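Local coordinates for protein AAC3-I (Uncultured bacterium, PDB 5HMN) that probably transfers an acetyl group from acetyl-coenzyme A to an amino group of aminoglycoside antibiotics, as a GNAT-fold acetyltransferase, at residues F29-M32 / E33-T36; D125-I128 / E129-P132. All blocks are in the same frame, centred on the assembly; numbering follows the deposited sequence.

How the interactions relate
Interactions 1 and 2 are both local turns that lead into a helix, and both touch the same coenzyme A. Their centres lie 18 Å apart and their nearest atoms about 6 Å apart, without touching each other. The cofactor links them. In residues 29-36, F29 reaches C6P of the pantetheine arm. In residues 125-132, E129 comes close to O5P of the same arm and P132 to the amino group of the adenine. Coenzyme A is also hydrogen-bonded to L89 O, V91 N, R97 N, G99 N, A101 N and T102 OG1. Both turns also meet the second subunit of the dimer.

Interaction 1: residues F29-M32 / E33-T36. With COA (coenzyme A), chain J.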
ATOM      1  N   PHE C  29      -2.300  -1.978  19.764  1.00 38.59           N
ATOM      2  CA  PHE C  29      -2.966  -2.982  18.942  1.00 42.18           C
ATOM      3  C   PHE C  29      -3.166  -4.283  19.716  1.00 40.11           C
ATOM      4  O   PHE C  29      -3.685  -5.259  19.177  1.00 42.84           O
ATOM      5  CB  PHE C  29      -2.163  -3.257  17.664  1.00 39.39           C
ATOM      6  CG  PHE C  29      -2.023  -2.060  16.757  1.00 43.49           C
ATOM      7  CD1 PHE C  29      -3.044  -1.133  16.644  1.00 50.68           C
ATOM      8  CD2 PHE C  29      -0.864  -1.863  16.026  1.00 38.99           C
ATOM      9  CE1 PHE C  29      -2.911  -0.033  15.812  1.00 49.98           C
ATOM     10  CE2 PHE C  29      -0.723  -0.767  15.195  1.00 39.58           C
ATOM     11  CZ  PHE C  29      -1.748   0.148  15.085  1.00 52.11           C
ATOM     12  N   ASN C  30      -2.748  -4.283  20.977  1.00 42.24           N
ATOM     13  CA  ASN C  30      -2.793  -5.479  21.818  1.00 45.41           C
ATOM     14  C   ASN C  30      -2.122  -6.676  21.153  1.00 54.27           C
ATOM     15  O   ASN C  30      -2.583  -7.812  21.280  1.00 54.07           O
ATOM     16  CB  ASN C  30      -4.239  -5.820  22.189  1.00 51.20           C
ATOM     17  CG  ASN C  30      -4.838  -4.829  23.167  1.00 75.66           C
ATOM     18  OD1 ASN C  30      -4.532  -4.856  24.359  1.00 83.20           O
ATOM     19  ND2 ASN C  30      -5.698  -3.947  22.668  1.00 78.87           N
ATOM     20  N   ASP C  31      -1.028  -6.410  20.445  1.00 49.93           N
ATOM     21  CA  ASP C  31      -0.297  -7.445  19.730  1.00 43.08           C
ATOM     22  C   ASP C  31       1.209  -7.224  19.870  1.00 46.07           C
ATOM     23  O   ASP C  31       1.909  -6.997  18.883  1.00 42.54           O
ATOM     24  CB  ASP C  31      -0.700  -7.459  18.255  1.00 45.70           C
ATOM     25  CG  ASP C  31      -0.369  -8.772  17.570  1.00 71.31           C
ATOM     26  OD1 ASP C  31       0.449  -9.545  18.114  1.00 76.04           O
ATOM     27  OD2 ASP C  31      -0.927  -9.033  16.482  1.00 83.64           O
ATOM     28  N   MET C  32       1.697  -7.296  21.106  1.00 42.53           N
ATOM     29  CA  MET C  32       3.101  -7.037  21.405  1.00 51.53           C
ATOM     30  C   MET C  32       4.027  -8.032  20.722  1.00 56.63           C
ATOM     31  O   MET C  32       5.147  -7.695  20.340  1.00 53.62           O
ATOM     32  CB  MET C  32       3.337  -7.062  22.916  1.00 53.37           C
ATOM     33  CG  MET C  32       2.822  -5.829  23.639  1.00 71.79           C
ATOM     34  SD  MET C  32       3.868  -4.381  23.373  1.00 61.36           S
ATOM     35  CE  MET C  32       5.013  -4.530  24.743  1.00 81.06           C
ATOM     36  N   GLU C  33       3.547  -9.262  20.570  1.00 54.43           N
ATOM     37  CA  GLU C  33       4.344 -10.328  19.979  1.00 63.50           C
ATOM     38  C   GLU C  33       4.716 -10.029  18.527  1.00 44.77           C
ATOM     39  O   GLU C  33       5.834 -10.293  18.098  1.00 52.61           O
ATOM     40  CB  GLU C  33       3.590 -11.656  20.066  1.00 73.59           C
ATOM     41  CG  GLU C  33       4.223 -12.787  19.273  1.00 95.60           C
ATOM     42  CD  GLU C  33       3.583 -14.130  19.560  1.00115.94           C
ATOM     43  OE1 GLU C  33       2.336 -14.216  19.540  1.00120.96           O
ATOM     44  OE2 GLU C  33       4.329 -15.102  19.808  1.00115.03           O
ATOM     45  N   THR C  34       3.776  -9.472  17.775  1.00 48.48           N
ATOM     46  CA  THR C  34       4.006  -9.171  16.367  1.00 42.67           C
ATOM     47  C   THR C  34       4.969  -7.995  16.179  1.00 44.08           C
ATOM     48  O   THR C  34       5.805  -8.009  15.276  1.00 40.61           O
ATOM     49  CB  THR C  34       2.681  -8.859  15.645  1.00 58.96           C
ATOM     50  OG1 THR C  34       1.786  -9.967  15.792  1.00 53.14           O
ATOM     51  CG2 THR C  34       2.919  -8.597  14.166  1.00 49.83           C
ATOM     52  N   TYR C  35       4.860  -6.991  17.046  1.00 42.02           N
ATOM     53  CA  TYR C  35       5.596  -5.742  16.855  1.00 42.05           C
ATOM     54  C   TYR C  35       6.926  -5.680  17.598  1.00 36.73           C
ATOM     55  O   TYR C  35       7.802  -4.899  17.229  1.00 41.76           O
ATOM     56  CB  TYR C  35       4.723  -4.552  17.268  1.00 40.53           C
ATOM     57  CG  TYR C  35       3.619  -4.258  16.278  1.00 32.69           C
ATOM     58  CD1 TYR C  35       3.841  -3.433  15.183  1.00 48.51           C
ATOM     59  CD2 TYR C  35       2.356  -4.816  16.433  1.00 41.22           C
ATOM     60  CE1 TYR C  35       2.835  -3.171  14.269  1.00 46.98           C
ATOM     61  CE2 TYR C  35       1.344  -4.561  15.525  1.00 51.50           C
ATOM     62  CZ  TYR C  35       1.589  -3.737  14.446  1.00 55.97           C
ATOM     63  OH  TYR C  35       0.588  -3.474  13.538  1.00 52.22           O
ATOM     64  N   THR C  36       7.085  -6.498  18.634  1.00 35.58           N
ATOM     65  CA  THR C  36       8.315  -6.480  19.418  1.00 42.67           C
ATOM     66  C   THR C  36       8.932  -7.868  19.600  1.00 46.54           C
ATOM     67  O   THR C  36      10.052  -7.989  20.095  1.00 52.86           O
ATOM     68  CB  THR C  36       8.086  -5.867  20.818  1.00 48.42           C
ATOM     69  OG1 THR C  36       7.190  -6.694  21.575  1.00 45.17           O
ATOM     70  CG2 THR C  36       7.506  -4.460  20.705  1.00 41.16           C
TER
HETATM   71  N1A COA J 500     -14.859   7.871  20.016  0.50 63.99           N
HETATM   72  C2A COA J 500     -15.480   8.778  19.216  0.50 57.83           C
HETATM   73  N3A COA J 500     -14.817   9.667  18.465  0.50 53.22           N
HETATM   74  C4A COA J 500     -13.479   9.643  18.507  0.50 58.76           C
HETATM   75  C5A COA J 500     -12.839   8.770  19.295  0.50 55.50           C
HETATM   76  C6A COA J 500     -13.535   7.881  20.062  0.50 58.61           C
HETATM   77  N6A COA J 500     -13.155   6.852  20.959  0.50 56.62           N
HETATM   78  N7A COA J 500     -11.542   8.975  19.153  0.50 55.27           N
HETATM   79  C8A COA J 500     -11.368   9.993  18.297  0.50 59.33           C
HETATM   80  N9A COA J 500     -12.574  10.395  17.901  0.50 59.41           N
HETATM   81  C1B COA J 500     -12.866  11.401  17.017  0.50 63.86           C
HETATM   82  C2B COA J 500     -13.305  12.488  17.601  0.50 61.26           C
HETATM   83  O2B COA J 500     -14.106  13.224  16.650  0.50 54.44           O
HETATM   84  C3B COA J 500     -12.063  13.321  17.850  0.50 60.80           C
HETATM   85  O3B COA J 500     -12.290  14.608  17.953  0.50 62.21           O
HETATM   86  P3B COA J 500     -12.848  15.265  19.265  0.50 75.08           P
HETATM   87  O7A COA J 500     -12.712  16.712  19.085  0.50 74.04           O
HETATM   88  O8A COA J 500     -14.258  14.934  19.396  0.50 75.68           O
HETATM   89  O9A COA J 500     -12.171  14.822  20.512  0.50 71.50           O
HETATM   90  C4B COA J 500     -11.253  12.977  16.538  0.50 55.84           C
HETATM   91  O4B COA J 500     -11.533  11.773  16.195  0.50 48.61           O
HETATM   92  C5B COA J 500      -9.737  13.083  16.804  0.50 53.80           C
HETATM   93  O5B COA J 500      -9.331  12.416  17.965  0.50 54.70           O
HETATM   94  P1A COA J 500      -7.822  12.294  18.288  0.50 41.33           P
HETATM   95  O1A COA J 500      -7.646  12.692  19.649  0.50 43.46           O
HETATM   96  O2A COA J 500      -7.075  13.139  17.420  0.50 30.75           O
HETATM   97  O3A COA J 500      -7.496  10.810  18.236  0.50 39.25           O
HETATM   98  P2A COA J 500      -6.522  10.049  19.150  0.50 38.88           P
HETATM   99  O4A COA J 500      -5.353  10.806  19.347  0.50 37.60           O
HETATM  100  O5A COA J 500      -7.171   9.748  20.365  0.50 40.45           O
HETATM  101  O6A COA J 500      -6.268   8.644  18.556  0.50 38.99           O
HETATM  102  CBP COA J 500      -6.665   6.540  17.575  0.50 36.71           C
HETATM  103  CCP COA J 500      -7.193   7.964  17.821  0.50 34.75           C
HETATM  104  CDP COA J 500      -5.327   6.589  16.865  0.50 37.93           C
HETATM  105  CEP COA J 500      -7.639   5.770  16.664  0.50 48.39           C
HETATM  106  CAP COA J 500      -6.551   5.863  18.911  0.50 38.46           C
HETATM  107  OAP COA J 500      -7.816   5.625  19.356  0.50 43.85           O
HETATM  108  C9P COA J 500      -5.841   4.545  18.842  0.50 42.46           C
HETATM  109  O9P COA J 500      -4.675   4.482  18.878  0.50 40.23           O
HETATM  110  N8P COA J 500      -6.560   3.335  18.772  0.50 42.26           N
HETATM  111  C7P COA J 500      -5.942   2.076  18.746  0.50 42.54           C
HETATM  112  C6P COA J 500      -5.354   1.624  17.397  0.50 50.43           C
HETATM  113  C5P COA J 500      -6.164   1.942  16.119  0.50 56.93           C
HETATM  114  O5P COA J 500      -7.357   1.755  16.049  0.50 57.06           O
HETATM  115  N4P COA J 500      -5.417   2.449  15.006  0.50 51.26           N
HETATM  116  C3P COA J 500      -5.971   2.805  13.742  0.50 50.58           C
HETATM  117  C2P COA J 500      -5.163   2.197  12.566  0.50 63.14           C
HETATM  118  S1P COA J 500      -5.741   2.890  11.024  0.50 55.48           S
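F29, N30 and D31 lead the chain out of helix 15-28 and straight into helix 32-36, where D31 O accepts weak bonds from T34 N and Y35 N. N30 has positive phi and closes the first helix with a Schellman motif. D31 is the N-cap of the second. Its CG stands anti to the backbone N (chi1 -160°), which carries the carboxylate to T34. There OD1 accepts from T34 OG1 at 2.7 Å, and the hydroxyl comes from above the carboxylate plane, 46° out of it. The same OD1 takes a weak capping bond from T34 N at 3.3 Å. The carbonyl of the next residue, M32 O, is gripped by two donors of T36. T36 N lies 2.8 Å from M32 O, and T36 OG1 lies 2.6 Å from M32 O on the opposite face of the carbonyl plane. With OG1 between its backbone N and carbonyl carbon, T36 turns its hydroxyl back over the turn. The rings of F29 and Y35 meet obliquely, planes at 44°, with F29 CD2 3.5 Å from Y35 CZ. D31 O lies in plane at the edge of the Y35 ring, 3.3 Å from CD2. At the edge of the F29 ring formed by CD1 and CE1, coenzyme A lies near the ring plane, with F29 CE1 3.4 Å from C6P of the pantetheine arm. T34 O accepts from Q79 of the second subunit. Y35 OH is hydrogen-bonded to D88 of strand 82-91, and F29 packs on D88 and A90. The turn is thus fixed to the GNAT strand that supplies backbone bonds to the cofactor.

Interaction 2: residues D125-I128 / E129-P132; sequences DTAI and EDEP. With COA (coenzyme A), chain J.
D125 and D130 meet side chain to side chain in a local contact round the tight turn that joins strand 119-124 to helix 131-140. A type I beta turn runs from A127 to D130, closed by D130 N donating to A127 O at 2.9 Å. D130 is buried, and its carboxylate folds back over the turn. Its CG is anti to the carbonyl carbon (chi1 -70°), and OD1 comes within 3.1 Å of D125 CB. The side chains cross obliquely, and their carboxylate planes are 30° apart. D125 OD1 is 3.3 Å from D130 OD2, a close approach of like charges. A third acid is nearby, as E129 OE1 sits 2.6 Å from D130 OD1. In this GNAT fold the turn forms part of the coenzyme A pocket. The E129 side chain, bent at chi2 (-72°), brings OE2 to 2.8 Å from O5P of the pantetheine arm. In helix 131-140, P132 CB approaches N6A of the adenine at 3.3 Å. Facing the other subunit, T126 OG1 is hydrogen-bonded to E145 O of the second subunit, and D125 packs on E144 of that chain.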
ATOM      1  N   ASP C 125     -10.304  -0.950   9.749  1.00 75.51           N
ATOM      2  CA  ASP C 125     -10.956  -2.194  10.130  1.00 86.16           C
ATOM      3  C   ASP C 125     -12.372  -1.837  10.586  1.00 83.96           C
ATOM      4  O   ASP C 125     -12.643  -0.678  10.897  1.00 74.77           O
ATOM      5  CB  ASP C 125     -10.154  -2.905  11.221  1.00102.90           C
ATOM      6  CG  ASP C 125     -10.545  -4.356  11.391  1.00122.03           C
ATOM      7  OD1 ASP C 125     -11.710  -4.705  11.106  1.00135.41           O
ATOM      8  OD2 ASP C 125      -9.682  -5.152  11.814  1.00129.02           O
ATOM      9  N   THR C 126     -13.301  -2.793  10.549  1.00 81.72           N
ATOM     10  CA  THR C 126     -14.704  -2.496  10.894  1.00 89.71           C
ATOM     11  C   THR C 126     -15.297  -2.919  12.249  1.00103.20           C
ATOM     12  O   THR C 126     -16.347  -2.411  12.644  1.00102.31           O
ATOM     13  CB  THR C 126     -15.654  -3.003   9.789  1.00 93.28           C
ATOM     14  OG1 THR C 126     -15.208  -4.280   9.319  1.00 92.44           O
ATOM     15  CG2 THR C 126     -15.689  -2.023   8.626  1.00 97.03           C
ATOM     16  N   ALA C 127     -14.584  -3.807  12.934  1.00108.67           N
ATOM     17  CA  ALA C 127     -14.977  -4.330  14.238  1.00104.71           C
ATOM     18  C   ALA C 127     -15.165  -3.228  15.293  1.00 97.57           C
ATOM     19  O   ALA C 127     -14.814  -2.064  15.103  1.00100.09           O
ATOM     20  CB  ALA C 127     -13.950  -5.343  14.721  1.00111.84           C
ATOM     21  N   ILE C 128     -15.732  -3.668  16.409  1.00102.89           N
ATOM     22  CA  ILE C 128     -15.877  -3.026  17.690  1.00 95.52           C
ATOM     23  C   ILE C 128     -14.658  -2.244  18.131  1.00 87.85           C
ATOM     24  O   ILE C 128     -14.812  -1.212  18.783  1.00 78.12           O
ATOM     25  CB  ILE C 128     -16.228  -4.049  18.790  1.00 97.57           C
ATOM     26  CG1 ILE C 128     -17.136  -5.145  18.228  1.00103.45           C
ATOM     27  CG2 ILE C 128     -16.889  -3.356  19.971  1.00 90.22           C
ATOM     28  CD1 ILE C 128     -16.486  -6.511  18.181  1.00105.49           C
ATOM     29  N   GLU C 129     -13.446  -2.701  17.830  1.00 95.02           N
ATOM     30  CA  GLU C 129     -12.350  -1.898  18.363  1.00 95.83           C
ATOM     31  C   GLU C 129     -12.118  -0.612  17.545  1.00 91.20           C
ATOM     32  O   GLU C 129     -11.364   0.277  17.949  1.00 89.18           O
ATOM     33  CB  GLU C 129     -11.093  -2.795  18.426  1.00105.34           C
ATOM     34  CG  GLU C 129      -9.717  -2.139  18.355  1.00120.10           C
ATOM     35  CD  GLU C 129      -9.392  -1.605  16.975  1.00128.60           C
ATOM     36  OE1 GLU C 129      -9.820  -2.230  15.985  1.00131.38           O
ATOM     37  OE2 GLU C 129      -8.742  -0.544  16.887  1.00125.80           O
ATOM     38  N   ASP C 130     -12.819  -0.495  16.424  1.00 78.67           N
ATOM     39  CA  ASP C 130     -12.430   0.420  15.358  1.00 71.71           C
ATOM     40  C   ASP C 130     -13.051   1.816  15.339  1.00 66.14           C
ATOM     41  O   ASP C 130     -12.412   2.753  14.870  1.00 72.56           O
ATOM     42  CB  ASP C 130     -12.725  -0.249  14.022  1.00 79.51           C
ATOM     43  CG  ASP C 130     -11.800  -1.402  13.743  1.00 93.33           C
ATOM     44  OD1 ASP C 130     -10.575  -1.172  13.740  1.00 99.14           O
ATOM     45  OD2 ASP C 130     -12.290  -2.534  13.541  1.00 94.95           O
ATOM     46  N   GLU C 131     -14.285   1.965  15.815  1.00 66.39           N
ATOM     47  CA  GLU C 131     -15.019   3.215  15.580  1.00 68.62           C
ATOM     48  C   GLU C 131     -14.321   4.491  16.079  1.00 55.91           C
ATOM     49  O   GLU C 131     -14.526   5.557  15.497  1.00 65.29           O
ATOM     50  CB  GLU C 131     -16.430   3.136  16.178  1.00 90.10           C
ATOM     51  CG  GLU C 131     -17.304   4.374  15.908  1.00 82.53           C
ATOM     52  CD  GLU C 131     -17.617   4.599  14.430  1.00 89.11           C
ATOM     53  OE1 GLU C 131     -17.394   3.679  13.615  1.00104.45           O
ATOM     54  OE2 GLU C 131     -18.090   5.703  14.083  1.00 91.44           O
ATOM     55  N   PRO C 132     -13.503   4.403  17.150  1.00 59.13           N
ATOM     56  CA  PRO C 132     -12.647   5.567  17.412  1.00 55.80           C
ATOM     57  C   PRO C 132     -11.822   5.977  16.191  1.00 49.38           C
ATOM     58  O   PRO C 132     -11.739   7.167  15.882  1.00 55.51           O
ATOM     59  CB  PRO C 132     -11.731   5.092  18.550  1.00 56.72           C
ATOM     60  CG  PRO C 132     -12.244   3.719  18.964  1.00 71.76           C
ATOM     61  CD  PRO C 132     -13.578   3.528  18.330  1.00 72.83           C
TER
HETATM   62  N1A COA J 500     -14.859   7.871  20.016  0.50 63.99           N
HETATM   63  C2A COA J 500     -15.480   8.778  19.216  0.50 57.83           C
HETATM   64  N3A COA J 500     -14.817   9.667  18.465  0.50 53.22           N
HETATM   65  C4A COA J 500     -13.479   9.643  18.507  0.50 58.76           C
HETATM   66  C5A COA J 500     -12.839   8.770  19.295  0.50 55.50           C
HETATM   67  C6A COA J 500     -13.535   7.881  20.062  0.50 58.61           C
HETATM   68  N6A COA J 500     -13.155   6.852  20.959  0.50 56.62           N
HETATM   69  N7A COA J 500     -11.542   8.975  19.153  0.50 55.27           N
HETATM   70  C8A COA J 500     -11.368   9.993  18.297  0.50 59.33           C
HETATM   71  N9A COA J 500     -12.574  10.395  17.901  0.50 59.41           N
HETATM   72  C1B COA J 500     -12.866  11.401  17.017  0.50 63.86           C
HETATM   73  C2B COA J 500     -13.305  12.488  17.601  0.50 61.26           C
HETATM   74  O2B COA J 500     -14.106  13.224  16.650  0.50 54.44           O
HETATM   75  C3B COA J 500     -12.063  13.321  17.850  0.50 60.80           C
HETATM   76  O3B COA J 500     -12.290  14.608  17.953  0.50 62.21           O
HETATM   77  P3B COA J 500     -12.848  15.265  19.265  0.50 75.08           P
HETATM   78  O7A COA J 500     -12.712  16.712  19.085  0.50 74.04           O
HETATM   79  O8A COA J 500     -14.258  14.934  19.396  0.50 75.68           O
HETATM   80  O9A COA J 500     -12.171  14.822  20.512  0.50 71.50           O
HETATM   81  C4B COA J 500     -11.253  12.977  16.538  0.50 55.84           C
HETATM   82  O4B COA J 500     -11.533  11.773  16.195  0.50 48.61           O
HETATM   83  C5B COA J 500      -9.737  13.083  16.804  0.50 53.80           C
HETATM   84  O5B COA J 500      -9.331  12.416  17.965  0.50 54.70           O
HETATM   85  P1A COA J 500      -7.822  12.294  18.288  0.50 41.33           P
HETATM   86  O1A COA J 500      -7.646  12.692  19.649  0.50 43.46           O
HETATM   87  O2A COA J 500      -7.075  13.139  17.420  0.50 30.75           O
HETATM   88  O3A COA J 500      -7.496  10.810  18.236  0.50 39.25           O
HETATM   89  P2A COA J 500      -6.522  10.049  19.150  0.50 38.88           P
HETATM   90  O4A COA J 500      -5.353  10.806  19.347  0.50 37.60           O
HETATM   91  O5A COA J 500      -7.171   9.748  20.365  0.50 40.45           O
HETATM   92  O6A COA J 500      -6.268   8.644  18.556  0.50 38.99           O
HETATM   93  CBP COA J 500      -6.665   6.540  17.575  0.50 36.71           C
HETATM   94  CCP COA J 500      -7.193   7.964  17.821  0.50 34.75           C
HETATM   95  CDP COA J 500      -5.327   6.589  16.865  0.50 37.93           C
HETATM   96  CEP COA J 500      -7.639   5.770  16.664  0.50 48.39           C
HETATM   97  CAP COA J 500      -6.551   5.863  18.911  0.50 38.46           C
HETATM   98  OAP COA J 500      -7.816   5.625  19.356  0.50 43.85           O
HETATM   99  C9P COA J 500      -5.841   4.545  18.842  0.50 42.46           C
HETATM  100  O9P COA J 500      -4.675   4.482  18.878  0.50 40.23           O
HETATM  101  N8P COA J 500      -6.560   3.335  18.772  0.50 42.26           N
HETATM  102  C7P COA J 500      -5.942   2.076  18.746  0.50 42.54           C
HETATM  103  C6P COA J 500      -5.354   1.624  17.397  0.50 50.43           C
HETATM  104  C5P COA J 500      -6.164   1.942  16.119  0.50 56.93           C
HETATM  105  O5P COA J 500      -7.357   1.755  16.049  0.50 57.06           O
HETATM  106  N4P COA J 500      -5.417   2.449  15.006  0.50 51.26           N
HETATM  107  C3P COA J 500      -5.971   2.805  13.742  0.50 50.58           C
HETATM  108  C2P COA J 500      -5.163   2.197  12.566  0.50 63.14           C
HETATM  109  S1P COA J 500      -5.741   2.890  11.024  0.50 55.48           S